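Local coordinates for conserved protein MTH689 (Methanothermobacter thermautotrophicus, PDB 2WNY) that is of unknown function but belongs to a family of putative RNA-binding proteins and is encoded in the archaeal exosome superoperon, at residues M16-E21 against H112-H117; E42-E45 against P51-V54; R86-E89 against L93-R96. The protein carries 1 engineered substitution. All coordinates share one frame; numbering follows the deposited sequence. Where two conformers were deposited one is given.

All three contacts draw on one antiparallel sheet, in which strand 8-17 lies between strands 51-59 and 115-122, and 92-98 follows beyond 115-122. Contacts 1 and 2 have centres about 10 Å apart and touch: Tyr-18 CE1 packs 3.3 Å from Ile-52 CG2, and Val-17 N probably bonds to Thr-53 O at 2.8 Å. Contact 3, centred about 19 Å from contact 1, meets it where Arg-96 CB lies 3.9 Å from Ala-115 CB; it does not touch contact 2. Contacts 2 and 3 are both nested in the chain loop closed by contact 1. A bound nickel ion lies about 10 Å from the side chain of Tyr-18 and about 13 Å from that of Glu-45.

Contact 1: M16-E21 against H112-H117; sequences MVYGTE and HGDAIH
Asp-114 meets Met-16, Tyr-18 and Glu-21 where, in the antiparallel sheet, strand 8-17 runs out and its neighbour 115-122 begins. No direct hydrogen bond crosses here. Instead, OD1 of Asp-114 comes to the edge of the Tyr-18 ring, 3.7 Å from CE2, with the carboxylate turned 81° from the ring plane. The same oxygen approaches CG of Met-16. Having CG anti to the backbone N (chi1 -156°) carries the aspartate's carboxylate across toward Met-16 and Tyr-18.

Two waters bridge the gap, one joining the backbones and Asp-114, the other two side chains. The first accepts from Met-16 N and donates to Ala-115 O at 2.6 Å and to Asp-114 OD1 at 2.8 Å; the second joins Tyr-18 OH to OD1, which therefore receives both waters. A short acidic side chain suits this place, since one oxygen collects water protons while the second serves a cation. That cation is Lys-99, whose NZ forms salt bridges with Asp-114 OD2 and Glu-21 OE2 and probably offsets the repulsion between these oxygens, 4.1 Å apart. It also bonds to Met-16 O. Tyr-18 OH has a further partner in Tyr-47 N.

Farther out, a type I beta turn from Tyr-18 to Glu-21 folds the glutamate back. Its OE1 accepts, through the anti lone pair, a nearly straight 2.7 Å bond from Tyr-18 N.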
loop_
_atom_site.group_PDB
_atom_site.type_symbol
_atom_site.label_atom_id
_atom_site.label_comp_id
_atom_site.label_asym_id
_atom_site.label_seq_id
_atom_site.Cartn_x
_atom_site.Cartn_y
_atom_site.Cartn_z
ATOM N N MET A 16 9.652 0.362 -6.848
ATOM C CA MET A 16 10.654 0.407 -7.887
ATOM C C MET A 16 12.014 0.089 -7.333
ATOM O O MET A 16 12.305 0.358 -6.159
ATOM C CB MET A 16 10.656 1.785 -8.561
ATOM C CG MET A 16 9.405 2.566 -8.230
ATOM S SD MET A 16 8.713 3.456 -9.597
ATOM C CE MET A 16 7.447 2.283 -10.054
ATOM N N VAL A 17 12.838 -0.498 -8.191
ATOM C CA VAL A 17 14.230 -0.758 -7.841
ATOM C C VAL A 17 15.081 -0.013 -8.860
ATOM O O VAL A 17 15.092 -0.375 -10.051
ATOM C CB VAL A 17 14.590 -2.249 -7.900
ATOM C CG1 VAL A 17 16.031 -2.470 -7.415
ATOM C CG2 VAL A 17 13.608 -3.097 -7.067
ATOM N N TYR A 18 15.799 0.996 -8.381
ATOM C CA TYR A 18 16.699 1.761 -9.233
ATOM C C TYR A 18 18.057 1.043 -9.336
ATOM O O TYR A 18 18.324 0.063 -8.624
ATOM C CB TYR A 18 16.808 3.210 -8.747
ATOM C CG TYR A 18 15.542 3.985 -9.052
ATOM C CD1 TYR A 18 15.420 4.724 -10.230
ATOM C CD2 TYR A 18 14.442 3.928 -8.193
ATOM C CE1 TYR A 18 14.249 5.396 -10.541
ATOM C CE2 TYR A 18 13.256 4.593 -8.499
ATOM C CZ TYR A 18 13.165 5.316 -9.666
ATOM O OH TYR A 18 12.006 5.959 -9.973
ATOM N N GLY A 19 18.889 1.523 -10.246
ATOM C CA GLY A 19 20.150 0.844 -10.563
ATOM C C GLY A 19 21.065 0.700 -9.359
ATOM O O GLY A 19 21.702 -0.323 -9.211
ATOM N N THR A 20 21.141 1.711 -8.489
ATOM C CA THR A 20 22.020 1.609 -7.325
ATOM C C THR A 20 21.405 0.825 -6.170
ATOM O O THR A 20 22.076 0.577 -5.180
ATOM C CB THR A 20 22.395 2.977 -6.757
ATOM O OG1 THR A 20 21.196 3.658 -6.333
ATOM C CG2 THR A 20 23.160 3.780 -7.818
ATOM N N GLU A 21 20.132 0.465 -6.283
ATOM C CA GLU A 21 19.471 -0.240 -5.177
ATOM C C GLU A 21 19.711 -1.732 -5.122
ATOM O O GLU A 21 19.918 -2.391 -6.151
ATOM C CB GLU A 21 17.988 0.051 -5.167
ATOM C CG GLU A 21 17.680 1.514 -4.815
ATOM C CD GLU A 21 16.205 1.722 -4.719
ATOM O OE1 GLU A 21 15.525 1.650 -5.778
ATOM O OE2 GLU A 21 15.715 1.917 -3.583
ATOM N N HIS A 112 4.478 12.215 -2.783
ATOM C CA HIS A 112 5.261 12.028 -3.988
ATOM C C HIS A 112 6.607 11.447 -3.577
ATOM O O HIS A 112 6.930 11.359 -2.381
ATOM C CB HIS A 112 5.480 13.360 -4.736
ATOM C CG HIS A 112 4.218 14.041 -5.185
ATOM N ND1 HIS A 112 3.290 13.438 -6.010
ATOM C CD2 HIS A 112 3.747 15.290 -4.943
ATOM C CE1 HIS A 112 2.295 14.278 -6.242
ATOM N NE2 HIS A 112 2.549 15.410 -5.607
ATOM N N GLY A 113 7.389 11.056 -4.577
ATOM C CA GLY A 113 8.721 10.534 -4.336
ATOM C C GLY A 113 8.763 9.025 -4.419
ATOM O O GLY A 113 7.790 8.373 -4.829
ATOM N N ASP A 114 9.908 8.475 -4.024
ATOM C CA ASP A 114 10.133 7.041 -4.099
ATOM C C ASP A 114 9.351 6.349 -3.008
ATOM O O ASP A 114 9.700 6.402 -1.791
ATOM C CB ASP A 114 11.621 6.725 -3.992
ATOM C CG ASP A 114 11.981 5.394 -4.623
ATOM O OD1 ASP A 114 11.172 4.827 -5.404
ATOM O OD2 ASP A 114 13.099 4.928 -4.337
ATOM N N ALA A 115 8.273 5.705 -3.436
ATOM C CA ALA A 115 7.363 5.132 -2.472
ATOM C C ALA A 115 6.960 3.703 -2.784
ATOM O O ALA A 115 7.152 3.204 -3.901
ATOM C CB ALA A 115 6.121 6.022 -2.327
ATOM N N ILE A 116 6.415 3.059 -1.766
ATOM C CA ILE A 116 5.689 1.823 -1.922
ATOM C C ILE A 116 4.234 2.235 -2.173
ATOM O O ILE A 116 3.604 2.841 -1.305
ATOM C CB ILE A 116 5.803 0.962 -0.658
ATOM C CG1 ILE A 116 7.292 0.747 -0.316
ATOM C CG2 ILE A 116 5.072 -0.384 -0.863
ATOM C CD1 ILE A 116 7.551 -0.270 0.768
ATOM N N HIS A 117 3.718 1.955 -3.371
ATOM C CA HIS A 117 2.376 2.428 -3.706
ATOM C C HIS A 117 1.406 1.292 -3.410
ATOM O O HIS A 117 1.559 0.198 -3.955
ATOM C CB HIS A 117 2.250 2.794 -5.191
ATOM C CG HIS A 117 3.093 3.959 -5.625
ATOM N ND1 HIS A 117 4.473 3.924 -5.646
ATOM C CD2 HIS A 117 2.743 5.173 -6.125
ATOM C CE1 HIS A 117 4.937 5.080 -6.092
ATOM N NE2 HIS A 117 3.909 5.853 -6.390
HETATM O O HOH W 1 9.397 2.696 -5.202
HETATM O O HOH W 2 10.600 6.232 -7.542
#

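Contact 2: E42-E45 against P51-V54; sequences ESAE and PITV
Ala-44 and Ile-52 pair near the loop end of a beta hairpin whose first strand, 40-45, is at the edge of the sheet. They make one antiparallel hydrogen-bonded pair, Glu-42 and Val-54 the other. Both bond in both directions; the shortest link is Val-54 N to Glu-42 O, 2.6 Å.

The tight part is made by Ala-44, Ile-52 and Val-54 on one face. The small methyl of Ala-44 lets its larger neighbours close in: CB sits 3.8 Å from Val-54 CG2 and 3.9 Å from Ile-52 CG1. Branched residues suit this inner strand, where Met-16 of strand 8-17 packs against both. Glu-42, the exposed rim of that face, lies alongside Val-54, its OE1 in a salt bridge with Arg-56.

The opposite face is looser and more open to solvent. Ser-43 faces Thr-53, and Glu-45 faces Pro-51, as non-hydrogen-bonded pairs. Proline suits a pair needing no N-H from it toward strand 40-45. Between the backbones, CA-H...O contacts supplement the hydrogen bonds, among them Pro-51 CA to Ala-44 O at 3.5 Å. On the tight side, chi1 of 57° sets Ile-52 CG1 between its backbone N and carbonyl carbon, 3.5 Å from Ala-44 O.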
loop_
_atom_site.group_PDB
_atom_site.type_symbol
_atom_site.label_atom_id
_atom_site.label_comp_id
_atom_site.label_asym_id
_atom_site.label_seq_id
_atom_site.Cartn_x
_atom_site.Cartn_y
_atom_site.Cartn_z
ATOM N N GLU A 42 9.133 -6.589 -13.405
ATOM C CA GLU A 42 9.070 -6.145 -14.791
ATOM C C GLU A 42 10.004 -4.970 -14.977
ATOM O O GLU A 42 10.104 -4.109 -14.098
ATOM C CB GLU A 42 7.618 -5.854 -15.229
ATOM C CG GLU A 42 7.234 -4.382 -15.341
ATOM C CD GLU A 42 5.750 -4.177 -15.595
ATOM O OE1 GLU A 42 5.105 -3.448 -14.804
ATOM O OE2 GLU A 42 5.230 -4.742 -16.580
ATOM N N SER A 43 10.677 -4.933 -16.123
ATOM C CA SER A 43 11.585 -3.851 -16.436
ATOM C C SER A 43 10.759 -2.645 -16.892
ATOM O O SER A 43 9.777 -2.807 -17.620
ATOM C CB SER A 43 12.568 -4.305 -17.520
ATOM O OG SER A 43 13.387 -3.242 -17.951
ATOM N N ALA A 44 11.136 -1.448 -16.439
ATOM C CA ALA A 44 10.434 -0.213 -16.820
ATOM C C ALA A 44 11.394 0.958 -16.726
ATOM O O ALA A 44 12.593 0.769 -16.533
ATOM C CB ALA A 44 9.186 0.030 -15.942
ATOM N N GLU A 45 10.864 2.170 -16.884
ATOM C CA GLU A 45 11.636 3.384 -16.628
ATOM C C GLU A 45 10.920 4.144 -15.541
ATOM O O GLU A 45 9.683 4.218 -15.521
ATOM C CB GLU A 45 11.762 4.239 -17.890
ATOM C CG GLU A 45 12.660 3.637 -18.950
ATOM C CD GLU A 45 12.746 4.504 -20.187
ATOM O OE1 GLU A 45 11.713 5.088 -20.565
ATOM O OE2 GLU A 45 13.855 4.619 -20.765
ATOM N N PRO A 51 16.281 3.378 -15.696
ATOM C CA PRO A 51 15.725 2.036 -15.831
ATOM C C PRO A 51 15.492 1.478 -14.448
ATOM O O PRO A 51 16.315 1.669 -13.545
ATOM C CB PRO A 51 16.811 1.248 -16.575
ATOM C CG PRO A 51 18.070 2.057 -16.434
ATOM C CD PRO A 51 17.707 3.454 -16.063
ATOM N N ILE A 52 14.343 0.847 -14.272
ATOM C CA ILE A 52 13.981 0.267 -12.984
ATOM C C ILE A 52 13.450 -1.136 -13.200
ATOM O O ILE A 52 13.046 -1.510 -14.318
ATOM C CB ILE A 52 12.891 1.080 -12.264
ATOM C CG1 ILE A 52 11.633 1.213 -13.148
ATOM C CG2 ILE A 52 13.433 2.463 -11.855
ATOM C CD1 ILE A 52 10.423 1.880 -12.455
ATOM N N THR A 53 13.486 -1.922 -12.134
ATOM C CA THR A 53 12.629 -3.072 -12.046
ATOM C C THR A 53 11.425 -2.590 -11.270
ATOM O O THR A 53 11.567 -1.982 -10.216
ATOM C CB THR A 53 13.281 -4.234 -11.285
ATOM O OG1 THR A 53 14.432 -4.657 -12.002
ATOM C CG2 THR A 53 12.318 -5.417 -11.211
ATOM N N VAL A 54 10.241 -2.840 -11.809
ATOM C CA VAL A 54 9.016 -2.620 -11.032
ATOM C C VAL A 54 8.668 -3.929 -10.346
ATOM O O VAL A 54 8.625 -4.977 -10.996
ATOM C CB VAL A 54 7.838 -2.159 -11.940
ATOM C CG1 VAL A 54 6.508 -2.261 -11.205
ATOM C CG2 VAL A 54 8.071 -0.744 -12.389
#

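Contact 3: R86-E89 against L93-R96; sequences RFDE and LFLR
Arg-86, Leu-93 and Phe-94 bury most of the surface where the loop before strand 92-98 turns back along that strand, making a single beta bridge between Phe-87 and Leu-93. Its one hydrogen bond runs from Phe-94 N to Arg-86 O, 2.9 Å long, with the donor tilted out of the carbonyl plane.

Arg-86 contributes its aliphatic stem more than its charge. CB lies 3.1 Å from Phe-94 O, a close approach, and CD is 3.6 Å from the same oxygen. Extended from CG to NE, the chain carries the guanidinium along the strand until one of its faces meets Leu-95 CD1, 4.3 Å from NH1. Arginine suits the place because its long apolar shaft can cover a strand while its polar head bonds beyond it: NE donates to Glu-82 O, and NH1 reaches Val-110 O weakly.

Leu-93 points into the interior, beside Phe-72 of helix 62-76. Its CD1 touches Arg-86 CB at 3.8 Å and also makes a CH-pi contact over the Phe-87 ring, 4.0 Å from the centroid and 15° off the normal. Phe-87 continues this apolar layer to helix 129-139, where it packs on Ala-132, Val-133 and Ile-136. Leucine's branched end suits a place where one methyl must touch both the Arg-86 stem and the Phe-87 ring.

Phe-94 lies on the more exposed side, its ring edge turned to Asp-88. The slightly positive ring-edge hydrogens of phenylalanine suit a nearby carboxylate oxygen. The aspartate's OD1 accepts from Asn-90 N, closing an Asx turn, and from Asn-92 N, N-H groups its short side chain can reach. With chi1 at 70°, Asp-88 brings its carboxylate, inclined 68° to the ring, to the aromatic edge, where OD2 lies 3.3 Å from Phe-94 CE2.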
loop_
_atom_site.group_PDB
_atom_site.type_symbol
_atom_site.label_atom_id
_atom_site.label_comp_id
_atom_site.label_asym_id
_atom_site.label_seq_id
_atom_site.Cartn_x
_atom_site.Cartn_y
_atom_site.Cartn_z
ATOM N N ARG A 86 -7.314 10.557 0.057
ATOM C CA ARG A 86 -6.584 9.574 -0.740
ATOM C C ARG A 86 -7.489 8.479 -1.327
ATOM O O ARG A 86 -7.000 7.560 -1.981
ATOM C CB ARG A 86 -5.464 8.942 0.085
ATOM C CG ARG A 86 -4.458 9.922 0.665
ATOM C CD ARG A 86 -3.434 9.164 1.495
ATOM N NE ARG A 86 -2.832 9.996 2.529
ATOM C CZ ARG A 86 -1.542 10.315 2.600
ATOM N NH1 ARG A 86 -0.685 9.868 1.696
ATOM N NH2 ARG A 86 -1.111 11.086 3.590
ATOM N N PHE A 87 -8.796 8.581 -1.104
ATOM C CA PHE A 87 -9.771 7.627 -1.656
ATOM C C PHE A 87 -10.191 8.063 -3.058
ATOM O O PHE A 87 -10.354 9.260 -3.294
ATOM C CB PHE A 87 -11.035 7.588 -0.782
ATOM C CG PHE A 87 -10.847 6.914 0.548
ATOM C CD1 PHE A 87 -11.239 5.588 0.731
ATOM C CD2 PHE A 87 -10.293 7.607 1.628
ATOM C CE1 PHE A 87 -11.080 4.958 1.965
ATOM C CE2 PHE A 87 -10.120 6.986 2.870
ATOM C CZ PHE A 87 -10.516 5.654 3.041
ATOM N N ASP A 88 -10.416 7.118 -3.974
ATOM C CA ASP A 88 -10.987 7.486 -5.283
ATOM C C ASP A 88 -12.522 7.394 -5.300
ATOM O O ASP A 88 -13.144 7.118 -4.265
ATOM C CB ASP A 88 -10.336 6.708 -6.444
ATOM C CG ASP A 88 -10.714 5.220 -6.466
ATOM O OD1 ASP A 88 -11.584 4.778 -5.686
ATOM O OD2 ASP A 88 -10.137 4.491 -7.302
ATOM N N GLU A 89 -13.123 7.636 -6.468
ATOM C CA GLU A 89 -14.586 7.608 -6.616
ATOM C C GLU A 89 -15.164 6.182 -6.582
ATOM O O GLU A 89 -16.380 6.004 -6.489
ATOM C CB GLU A 89 -15.035 8.358 -7.887
ATOM C CG GLU A 89 -14.188 8.055 -9.148
ATOM C CD GLU A 89 -14.831 8.513 -10.464
ATOM O OE1 GLU A 89 -16.023 8.894 -10.467
ATOM O OE2 GLU A 89 -14.135 8.482 -11.506
ATOM N N LEU A 93 -8.590 2.982 -1.737
ATOM C CA LEU A 93 -7.749 3.870 -0.949
ATOM C C LEU A 93 -6.339 3.766 -1.500
ATOM O O LEU A 93 -5.739 2.679 -1.489
ATOM C CB LEU A 93 -7.755 3.469 0.535
ATOM C CG LEU A 93 -6.685 4.076 1.461
ATOM C CD1 LEU A 93 -6.758 5.615 1.501
ATOM C CD2 LEU A 93 -6.809 3.516 2.871
ATOM N N PHE A 94 -5.805 4.896 -1.967
ATOM C CA PHE A 94 -4.437 4.925 -2.486
ATOM C C PHE A 94 -3.503 5.484 -1.441
ATOM O O PHE A 94 -3.638 6.645 -1.015
ATOM C CB PHE A 94 -4.350 5.780 -3.732
ATOM C CG PHE A 94 -5.003 5.175 -4.926
ATOM C CD1 PHE A 94 -4.253 4.460 -5.857
ATOM C CD2 PHE A 94 -6.369 5.327 -5.140
ATOM C CE1 PHE A 94 -4.861 3.903 -6.985
ATOM C CE2 PHE A 94 -6.983 4.777 -6.272
ATOM C CZ PHE A 94 -6.230 4.071 -7.193
ATOM N N LEU A 95 -2.553 4.654 -1.037
ATOM C CA LEU A 95 -1.647 4.987 0.047
ATOM C C LEU A 95 -0.218 4.738 -0.398
ATOM O O LEU A 95 0.128 3.632 -0.832
ATOM C CB LEU A 95 -1.982 4.135 1.275
ATOM C CG LEU A 95 -1.101 4.344 2.502
ATOM C CD1 LEU A 95 -1.169 5.805 2.988
ATOM C CD2 LEU A 95 -1.515 3.363 3.594
ATOM N N ARG A 96 0.597 5.782 -0.298
ATOM C CA ARG A 96 2.021 5.694 -0.603
ATOM C C ARG A 96 2.814 5.805 0.687
ATOM O O ARG A 96 2.591 6.721 1.488
ATOM C CB ARG A 96 2.439 6.833 -1.520
ATOM C CG ARG A 96 1.641 6.973 -2.776
ATOM C CD ARG A 96 2.220 8.044 -3.668
ATOM N NE ARG A 96 1.364 8.251 -4.831
ATOM C CZ ARG A 96 1.712 8.937 -5.914
ATOM N NH1 ARG A 96 2.906 9.503 -5.996
ATOM N NH2 ARG A 96 0.855 9.059 -6.919
#